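PDB 2OKX: rhamnosidase B from Bacillus sp., which hydrolyses terminal alpha-L-rhamnose residues from glycosides as a family 78 glycoside hydrolase, probably with inversion at the anomeric carbon. Local coordinates for residues L681-P686 with S763-V768; F802-Y807 with E841-F846; A847-N852 with L856-C861. One frame throughout, in Å; residues are numbered along the deposited sequence.

Contact 1 (L681-P686 with S763-V768); sequences LLDWAP and SMQTQV
Q765, in the capped first turn of helix 764-772, packs against L682, D683 and A685 of a loop in the helical glycosidase domain. The match is local: the CA atoms of D683 and Q765, the closest pair across the segments, are 7.8 Å apart, and 149 Å² is buried in all. With CG held beside its own backbone N (chi1 -71°) and the chain bent at chi2, the glutamine sends its amide toward the loop. Three touches define its course. Its CB lies 4.3 Å from CD2 of L682, its CG 3.8 Å from OD1 of D683, and its amide group settles against the methyl of A685. The side chains of D683 and Q765 cross at about a right angle, carboxylate and amide planes turned 52° apart. Replacing Q765 with an alanine removes everything beyond CB and would probably open a gap beside the D683 carboxylate, leaving the A685 methyl with less cover on that side.

D683 is anchored mainly by others: OD2 bonds to S800 and OD1 to the backbone of G799, just ahead of helix 801-813, while W684 N gives OD2 a weak bond. M803 of that helix touches both D683 and Q765, so the pair is buried against a third element.

The helix start is fixed separately. S763 is the N-cap, its OG taking a weak but nearly straight bond from T766 N (3.4 Å, 170°), and D750 binds the hydroxyls of both S763 and T766. Q767 NE2 reaches back to S763 O at 3.3 Å, the acceptor close to its amide plane. A capped helix start meeting the loop that follows helix 647-665 fits the (alpha/alpha)6 barrel of family 78 rhamnosidases.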
loop_
_atom_site.group_PDB
_atom_site.type_symbol
_atom_site.label_atom_id
_atom_site.label_comp_id
_atom_site.label_asym_id
_atom_site.label_seq_id
_atom_site.Cartn_x
_atom_site.Cartn_y
_atom_site.Cartn_z
ATOM N N LEU A 681 -1.456 -0.187 19.246
ATOM C CA LEU A 681 -0.305 0.452 18.626
ATOM C C LEU A 681 -0.326 1.969 18.506
ATOM O O LEU A 681 -1.381 2.601 18.499
ATOM C CB LEU A 681 -0.109 -0.129 17.220
ATOM C CG LEU A 681 1.031 0.448 16.375
ATOM C CD1 LEU A 681 2.351 -0.089 16.901
ATOM C CD2 LEU A 681 0.846 0.074 14.907
ATOM N N LEU A 682 0.873 2.533 18.401
ATOM C CA LEU A 682 1.064 3.959 18.195
ATOM C C LEU A 682 2.280 4.174 17.292
ATOM O O LEU A 682 2.150 4.715 16.200
ATOM C CB LEU A 682 1.279 4.716 19.510
ATOM C CG LEU A 682 1.605 6.201 19.267
ATOM C CD1 LEU A 682 0.500 6.840 18.429
ATOM C CD2 LEU A 682 1.765 6.938 20.586
ATOM N N ASP A 683 3.453 3.728 17.738
ATOM C CA ASP A 683 4.685 3.919 16.971
ATOM C C ASP A 683 5.526 2.645 16.830
ATOM O O ASP A 683 5.369 1.697 17.602
ATOM C CB ASP A 683 5.531 5.007 17.646
ATOM C CG ASP A 683 6.650 5.516 16.762
ATOM O OD1 ASP A 683 7.585 6.155 17.298
ATOM O OD2 ASP A 683 6.592 5.291 15.533
ATOM N N TRP A 684 6.422 2.633 15.846
ATOM C CA TRP A 684 7.301 1.483 15.627
ATOM C C TRP A 684 8.559 1.693 16.465
ATOM O O TRP A 684 9.625 2.030 15.947
ATOM C CB TRP A 684 7.676 1.349 14.141
ATOM C CG TRP A 684 6.515 1.009 13.242
ATOM C CD1 TRP A 684 6.032 1.759 12.206
ATOM C CD2 TRP A 684 5.686 -0.163 13.308
ATOM N NE1 TRP A 684 4.955 1.130 11.626
ATOM C CE2 TRP A 684 4.720 -0.050 12.281
ATOM C CE3 TRP A 684 5.667 -1.296 14.136
ATOM C CZ2 TRP A 684 3.742 -1.027 12.061
ATOM C CZ3 TRP A 684 4.692 -2.269 13.915
ATOM C CH2 TRP A 684 3.744 -2.126 12.885
ATOM N N ALA A 685 8.414 1.504 17.771
ATOM C CA ALA A 685 9.517 1.674 18.707
ATOM C C ALA A 685 9.252 0.808 19.935
ATOM O O ALA A 685 8.122 0.377 20.157
ATOM C CB ALA A 685 9.635 3.137 19.110
ATOM N N PRO A 686 10.293 0.551 20.747
ATOM C CA PRO A 686 10.231 -0.263 21.968
ATOM C C PRO A 686 9.288 0.252 23.056
ATOM O O PRO A 686 9.582 0.119 24.244
ATOM C CB PRO A 686 11.682 -0.280 22.447
ATOM C CG PRO A 686 12.461 -0.117 21.191
ATOM C CD PRO A 686 11.682 0.951 20.472
ATOM N N SER A 763 8.734 6.456 27.542
ATOM C CA SER A 763 9.004 6.861 26.169
ATOM C C SER A 763 8.643 8.313 25.896
ATOM O O SER A 763 7.793 8.896 26.567
ATOM C CB SER A 763 8.221 5.967 25.209
ATOM O OG SER A 763 6.826 6.135 25.406
ATOM N N MET A 764 9.304 8.895 24.903
ATOM C CA MET A 764 9.025 10.271 24.513
ATOM C C MET A 764 7.609 10.322 23.958
ATOM O O MET A 764 6.882 11.295 24.166
ATOM C CB MET A 764 10.004 10.728 23.436
ATOM C CG MET A 764 11.343 11.185 23.971
ATOM S SD MET A 764 11.114 12.593 25.073
ATOM C CE MET A 764 10.454 13.810 23.931
ATOM N N GLN A 765 7.232 9.257 23.254
ATOM C CA GLN A 765 5.917 9.151 22.635
ATOM C C GLN A 765 4.762 9.429 23.593
ATOM O O GLN A 765 3.912 10.281 23.333
ATOM C CB GLN A 765 5.735 7.759 22.011
ATOM C CG GLN A 765 6.571 7.483 20.752
ATOM C CD GLN A 765 7.975 6.972 21.040
ATOM O OE1 GLN A 765 8.649 6.451 20.148
ATOM N NE2 GLN A 765 8.424 7.119 22.281
ATOM N N THR A 766 4.724 8.699 24.701
ATOM C CA THR A 766 3.653 8.874 25.671
ATOM C C THR A 766 3.597 10.291 26.224
ATOM O O THR A 766 2.515 10.838 26.424
ATOM C CB THR A 766 3.800 7.877 26.833
ATOM O OG1 THR A 766 3.720 6.541 26.316
ATOM C CG2 THR A 766 2.690 8.085 27.862
ATOM N N GLN A 767 4.763 10.881 26.463
ATOM C CA GLN A 767 4.832 12.238 26.995
ATOM C C GLN A 767 4.307 13.239 25.964
ATOM O O GLN A 767 3.535 14.141 26.298
ATOM C CB GLN A 767 6.274 12.595 27.365
ATOM C CG GLN A 767 7.021 11.531 28.161
ATOM C CD GLN A 767 6.186 10.925 29.277
ATOM O OE1 GLN A 767 5.555 11.639 30.058
ATOM N NE2 GLN A 767 6.190 9.596 29.362
ATOM N N VAL A 768 4.734 13.079 24.712
ATOM C CA VAL A 768 4.294 13.969 23.644
ATOM C C VAL A 768 2.775 13.918 23.509
ATOM O O VAL A 768 2.120 14.951 23.387
ATOM C CB VAL A 768 4.936 13.583 22.285
ATOM C CG1 VAL A 768 4.291 14.375 21.156
ATOM C CG2 VAL A 768 6.430 13.859 22.319
#

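Contact 2 (F802-Y807 with E841-F846); sequences FMSFFY and EMYPNF
S804 and Y843 make a single buried hydroxyl-to-hydroxyl contact that ties helix 801-813 to the long loop between helices 817-833 and 868-876, within the (alpha/alpha)6-barrel domain. The evidence is compact: only these two side chains come within 4.5 Å of each other across the segments, and 95 Å² is buried in total. S804 OG and Y843 OH are 2.7 Å apart, a hydrogen bond in which either hydroxyl could be the donor.

The serine comes to the rim of the phenol, not over a face. Its OG lies in the plane of the ring at the edge, 3.4 Å from Y843 CE1, while S804 CB stays 3.6 Å from Y843 OH. Two torsions bring the groups together: S804 OG sits opposite its carbonyl carbon (chi1 -74°), and the Y843 ring is also opposite its carbonyl carbon (chi1 -72°), so that the phenol reaches from the loop to the helix.

Around this bond the tyrosine has further support. Its backbone bonds to G799, just before the helix, and its side chain touches N827 and Q830 of helix 817-833. A bound glycerol, probably from the crystallisation liquor, lies about 4 Å from the side chain.

Within the serine's helix, Y807 N bonds to M803 O at 3.1 Å. F802 also stacks with W864 of the same long loop. In the same helix, F806 CE2 stands 3.6 Å above the plane of the F802 ring, offset toward its rim.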
loop_
_atom_site.group_PDB
_atom_site.type_symbol
_atom_site.label_atom_id
_atom_site.label_comp_id
_atom_site.label_asym_id
_atom_site.label_seq_id
_atom_site.Cartn_x
_atom_site.Cartn_y
_atom_site.Cartn_z
ATOM N N PHE A 802 6.291 9.435 11.303
ATOM C CA PHE A 802 4.859 9.466 11.592
ATOM C C PHE A 802 4.695 10.085 12.973
ATOM O O PHE A 802 3.915 11.019 13.166
ATOM C CB PHE A 802 4.293 8.042 11.593
ATOM C CG PHE A 802 2.882 7.942 12.116
ATOM C CD1 PHE A 802 2.575 7.065 13.152
ATOM C CD2 PHE A 802 1.858 8.701 11.556
ATOM C CE1 PHE A 802 1.266 6.941 13.624
ATOM C CE2 PHE A 802 0.545 8.586 12.020
ATOM C CZ PHE A 802 0.250 7.703 13.056
ATOM N N MET A 803 5.442 9.546 13.931
ATOM C CA MET A 803 5.409 10.034 15.301
ATOM C C MET A 803 6.014 11.436 15.341
ATOM O O MET A 803 5.597 12.273 16.140
ATOM C CB MET A 803 6.192 9.079 16.208
ATOM C CG MET A 803 6.129 9.404 17.695
ATOM S SD MET A 803 4.454 9.405 18.390
ATOM C CE MET A 803 4.479 10.988 19.262
ATOM N N SER A 804 6.993 11.693 14.475
ATOM C CA SER A 804 7.620 13.012 14.416
ATOM C C SER A 804 6.565 14.087 14.156
ATOM O O SER A 804 6.669 15.203 14.658
ATOM C CB SER A 804 8.676 13.069 13.303
ATOM O OG SER A 804 9.855 12.365 13.659
ATOM N N PHE A 805 5.547 13.742 13.373
ATOM C CA PHE A 805 4.481 14.690 13.044
ATOM C C PHE A 805 3.814 15.197 14.317
ATOM O O PHE A 805 3.621 16.403 14.492
ATOM C CB PHE A 805 3.435 14.023 12.143
ATOM C CG PHE A 805 2.483 14.993 11.488
ATOM C CD1 PHE A 805 1.587 15.739 12.249
ATOM C CD2 PHE A 805 2.477 15.146 10.104
ATOM C CE1 PHE A 805 0.694 16.625 11.642
ATOM C CE2 PHE A 805 1.591 16.026 9.484
ATOM C CZ PHE A 805 0.695 16.769 10.253
ATOM N N PHE A 806 3.454 14.272 15.198
ATOM C CA PHE A 806 2.812 14.631 16.455
ATOM C C PHE A 806 3.788 15.431 17.314
ATOM O O PHE A 806 3.395 16.369 18.006
ATOM C CB PHE A 806 2.349 13.364 17.186
ATOM C CG PHE A 806 1.286 12.597 16.445
ATOM C CD1 PHE A 806 0.034 13.158 16.222
ATOM C CD2 PHE A 806 1.543 11.320 15.953
ATOM C CE1 PHE A 806 -0.952 12.459 15.515
ATOM C CE2 PHE A 806 0.565 10.612 15.246
ATOM C CZ PHE A 806 -0.682 11.182 15.026
ATOM N N TYR A 807 5.063 15.069 17.249
ATOM C CA TYR A 807 6.095 15.767 18.010
ATOM C C TYR A 807 6.189 17.228 17.556
ATOM O O TYR A 807 6.331 18.139 18.379
ATOM C CB TYR A 807 7.438 15.054 17.823
ATOM C CG TYR A 807 8.622 15.723 18.490
ATOM C CD1 TYR A 807 8.572 16.118 19.829
ATOM C CD2 TYR A 807 9.799 15.939 17.784
ATOM C CE1 TYR A 807 9.674 16.712 20.444
ATOM C CE2 TYR A 807 10.903 16.527 18.386
ATOM C CZ TYR A 807 10.833 16.912 19.714
ATOM O OH TYR A 807 11.933 17.486 20.298
ATOM N N GLU A 841 9.239 5.269 5.787
ATOM C CA GLU A 841 8.202 4.797 6.688
ATOM C C GLU A 841 8.690 4.903 8.133
ATOM O O GLU A 841 7.944 5.300 9.026
ATOM C CB GLU A 841 7.881 3.336 6.364
ATOM C CG GLU A 841 6.849 2.683 7.261
ATOM C CD GLU A 841 6.700 1.194 6.965
ATOM O OE1 GLU A 841 5.739 0.576 7.467
ATOM O OE2 GLU A 841 7.551 0.640 6.231
ATOM N N MET A 842 9.946 4.536 8.355
ATOM C CA MET A 842 10.524 4.561 9.692
ATOM C C MET A 842 11.950 5.074 9.667
ATOM O O MET A 842 12.547 5.244 8.597
ATOM C CB MET A 842 10.532 3.148 10.287
ATOM C CG MET A 842 9.172 2.475 10.345
ATOM S SD MET A 842 9.323 0.706 10.705
ATOM C CE MET A 842 9.974 0.130 9.126
ATOM N N TYR A 843 12.493 5.313 10.859
ATOM C CA TYR A 843 13.865 5.775 11.001
ATOM C C TYR A 843 14.781 4.566 11.129
ATOM O O TYR A 843 14.340 3.480 11.513
ATOM C CB TYR A 843 14.007 6.656 12.245
ATOM C CG TYR A 843 13.366 8.014 12.105
ATOM C CD1 TYR A 843 12.539 8.523 13.107
ATOM C CD2 TYR A 843 13.591 8.796 10.971
ATOM C CE1 TYR A 843 11.949 9.778 12.982
ATOM C CE2 TYR A 843 13.008 10.052 10.838
ATOM C CZ TYR A 843 12.187 10.536 11.847
ATOM O OH TYR A 843 11.602 11.775 11.714
ATOM N N PRO A 844 16.068 4.733 10.794
ATOM C CA PRO A 844 17.030 3.633 10.889
ATOM C C PRO A 844 17.315 3.291 12.348
ATOM O O PRO A 844 16.985 4.062 13.251
ATOM C CB PRO A 844 18.275 4.198 10.204
ATOM C CG PRO A 844 17.730 5.208 9.258
ATOM C CD PRO A 844 16.654 5.877 10.079
ATOM N N ASN A 845 17.926 2.132 12.563
ATOM C CA ASN A 845 18.312 1.664 13.889
ATOM C C ASN A 845 17.198 1.265 14.854
ATOM O O ASN A 845 17.349 1.367 16.073
ATOM C CB ASN A 845 19.241 2.688 14.549
ATOM C CG ASN A 845 20.501 2.934 13.733
ATOM O OD1 ASN A 845 21.059 2.007 13.139
ATOM N ND2 ASN A 845 20.961 4.181 13.707
ATOM N N PHE A 846 16.075 0.824 14.297
ATOM C CA PHE A 846 14.949 0.326 15.083
ATOM C C PHE A 846 14.666 -1.029 14.444
ATOM O O PHE A 846 14.587 -1.133 13.221
ATOM C CB PHE A 846 13.720 1.234 14.964
ATOM C CG PHE A 846 13.801 2.484 15.796
ATOM C CD1 PHE A 846 14.481 3.604 15.331
ATOM C CD2 PHE A 846 13.204 2.535 17.054
ATOM C CE1 PHE A 846 14.566 4.757 16.103
ATOM C CE2 PHE A 846 13.285 3.684 17.837
ATOM C CZ PHE A 846 13.966 4.797 17.361
#

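Contact 3 (A847-N852 with L856-C861); sequences AENRSN and LTRSHC
N849 meets R858, and R850 meets L856 and T857, where a loop of the (alpha/alpha)6-barrel domain doubles back on itself between helices 817-833 and 868-876. R850 CA and R858 CA are 5.2 Å apart, and 207 Å² is buried between segments without regular secondary structure.

In the first shell, N849 O faces the aliphatic part of R858, 3.4 Å from its CB. That carbonyl oxygen, buried by the contact, has no polar partner in the model; its nearest atoms across the contact are R858 CB, CD and CG. The N849 amide crosses R858 at a slant, the planes 54° apart, with OD1 loosely on one face's side of the guanidinium, and N849 ND2 and R858 NE, both donors, 3.8 Å apart. ND2 makes a weak hydrogen bond to E841 OE1, which also takes the salt bridge from R858 NH2. R850 NH1 offers L856 O only a weak bond, at 3.2 Å and an N-H...O angle of 120°. T857 CA covers one face of the same guanidinium, offset toward its rim.

The next shell fixes the two arginines. R850 has CG between backbone N and carbonyl carbon (chi1 63°) and bends at chi3, which folds the chain back so that NE gives E848 O a nearly straight bond (3.0 Å) with the acceptor in the guanidinium plane; NH2 bonds to Y843 O. R858 has a second salt bridge, from NH1 to E572. A bound glycerol, probably from the crystallisation liquor, lies about 3 Å from its side chain, consistent with a pocket there.

T857 is held by its own hydroxyl and methyl: its OG1 donates to S859 O at 3.0 Å from above the carbonyl plane and bonds to M842 N, while its CG2 sits 3.6 Å above the centre of the H860 ring.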
loop_
_atom_site.group_PDB
_atom_site.type_symbol
_atom_site.label_atom_id
_atom_site.label_comp_id
_atom_site.label_asym_id
_atom_site.label_seq_id
_atom_site.Cartn_x
_atom_site.Cartn_y
_atom_site.Cartn_z
ATOM N N ALA A 847 14.527 -2.067 15.262
ATOM C CA ALA A 847 14.293 -3.409 14.738
ATOM C C ALA A 847 12.869 -3.689 14.265
ATOM O O ALA A 847 12.644 -4.617 13.484
ATOM C CB ALA A 847 14.697 -4.441 15.784
ATOM N N GLU A 848 11.910 -2.890 14.722
ATOM C CA GLU A 848 10.511 -3.104 14.354
ATOM C C GLU A 848 10.146 -2.956 12.876
ATOM O O GLU A 848 10.780 -2.215 12.121
ATOM C CB GLU A 848 9.586 -2.173 15.157
ATOM C CG GLU A 848 9.522 -2.426 16.655
ATOM C CD GLU A 848 10.604 -1.694 17.423
ATOM O OE1 GLU A 848 10.637 -1.818 18.666
ATOM O OE2 GLU A 848 11.421 -0.991 16.788
ATOM N N ASN A 849 9.114 -3.700 12.489
ATOM C CA ASN A 849 8.534 -3.655 11.153
ATOM C C ASN A 849 9.471 -3.720 9.937
ATOM O O ASN A 849 9.243 -3.030 8.946
ATOM C CB ASN A 849 7.657 -2.396 11.086
ATOM C CG ASN A 849 6.726 -2.381 9.894
ATOM O OD1 ASN A 849 6.031 -3.359 9.618
ATOM N ND2 ASN A 849 6.693 -1.257 9.190
ATOM N N ARG A 850 10.510 -4.549 9.997
ATOM C CA ARG A 850 11.432 -4.681 8.867
ATOM C C ARG A 850 12.110 -6.056 8.857
ATOM O O ARG A 850 12.411 -6.615 9.910
ATOM C CB ARG A 850 12.475 -3.556 8.896
ATOM C CG ARG A 850 13.402 -3.551 10.109
ATOM C CD ARG A 850 14.126 -2.207 10.226
ATOM N NE ARG A 850 13.236 -1.153 10.717
ATOM C CZ ARG A 850 13.524 0.146 10.721
ATOM N NH1 ARG A 850 14.686 0.581 10.252
ATOM N NH2 ARG A 850 12.649 1.017 11.212
ATOM N N SER A 851 12.338 -6.592 7.659
ATOM C CA SER A 851 12.944 -7.915 7.495
ATOM C C SER A 851 14.361 -8.067 8.038
ATOM O O SER A 851 14.763 -9.166 8.434
ATOM C CB SER A 851 12.930 -8.317 6.016
ATOM O OG SER A 851 11.602 -8.434 5.541
ATOM N N ASN A 852 15.117 -6.974 8.041
ATOM C CA ASN A 852 16.490 -6.980 8.536
ATOM C C ASN A 852 16.725 -5.688 9.313
ATOM O O ASN A 852 16.458 -4.595 8.811
ATOM C CB ASN A 852 17.474 -7.077 7.363
ATOM C CG ASN A 852 18.918 -7.225 7.816
ATOM O OD1 ASN A 852 19.436 -6.397 8.568
ATOM N ND2 ASN A 852 19.579 -8.282 7.353
ATOM N N LEU A 856 17.441 0.564 6.368
ATOM C CA LEU A 856 17.167 1.941 6.751
ATOM C C LEU A 856 15.700 2.056 7.153
ATOM O O LEU A 856 15.351 2.783 8.087
ATOM C CB LEU A 856 17.466 2.884 5.574
ATOM C CG LEU A 856 18.937 2.976 5.155
ATOM C CD1 LEU A 856 19.072 3.706 3.816
ATOM C CD2 LEU A 856 19.722 3.696 6.247
ATOM N N THR A 857 14.852 1.314 6.446
ATOM C CA THR A 857 13.409 1.324 6.667
ATOM C C THR A 857 12.818 0.231 5.777
ATOM O O THR A 857 13.512 -0.295 4.904
ATOM C CB THR A 857 12.814 2.691 6.238
ATOM O OG1 THR A 857 11.392 2.695 6.421
ATOM C CG2 THR A 857 13.130 2.960 4.771
ATOM N N ARG A 858 11.556 -0.128 5.994
ATOM C CA ARG A 858 10.930 -1.137 5.136
ATOM C C ARG A 858 10.516 -0.387 3.873
ATOM O O ARG A 858 11.167 -0.484 2.831
ATOM C CB ARG A 858 9.690 -1.747 5.799
ATOM C CG ARG A 858 8.976 -2.749 4.884
ATOM C CD ARG A 858 7.602 -3.170 5.395
ATOM N NE ARG A 858 6.665 -2.052 5.508
ATOM C CZ ARG A 858 5.366 -2.140 5.226
ATOM N NH1 ARG A 858 4.852 -3.291 4.805
ATOM N NH2 ARG A 858 4.573 -1.083 5.385
ATOM N N SER A 859 9.431 0.373 3.983
ATOM C CA SER A 859 8.934 1.181 2.877
ATOM C C SER A 859 9.695 2.507 2.838
ATOM O O SER A 859 9.903 3.146 3.876
ATOM C CB SER A 859 7.448 1.460 3.064
ATOM O OG SER A 859 7.031 2.540 2.248
ATOM N N HIS A 860 10.110 2.919 1.644
ATOM C CA HIS A 860 10.840 4.171 1.488
ATOM C C HIS A 860 9.920 5.318 1.094
ATOM O O HIS A 860 10.377 6.443 0.891
ATOM C CB HIS A 860 11.942 4.011 0.434
ATOM C CG HIS A 860 13.101 3.188 0.900
ATOM N ND1 HIS A 860 14.354 3.722 1.115
ATOM C CD2 HIS A 860 13.187 1.880 1.239
ATOM C CE1 HIS A 860 15.159 2.779 1.569
ATOM N NE2 HIS A 860 14.476 1.652 1.654
ATOM N N CYS A 861 8.625 5.036 0.995
ATOM C CA CYS A 861 7.656 6.054 0.600
ATOM C C CYS A 861 6.350 5.898 1.381
ATOM O O CYS A 861 5.463 5.158 0.967
ATOM C CB CYS A 861 7.385 5.942 -0.910
ATOM S SG CYS A 861 6.266 7.198 -1.607
#

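In the fold
All three contacts lie in the helical glycosidase domain. Contacts 1 and 2 are buried, and helix 801-813, part of contact 2, also packs on contact 1 through M803; the two centres are about 10 Å apart. Contact 3 lies nearer the surface, about 11 Å from contact 2 and 17 Å from contact 1 between centres. Chemistry follows place: side-chain packing on a helix start in contact 1, one uncharged hydroxyl pair in contact 2, and arginines with backbone carbonyls in contact 3. Contacts 2 and 3 divide one long loop and are joined by a salt bridge and by a probable hydrogen bond from E841 N to S859 O (2.9 Å).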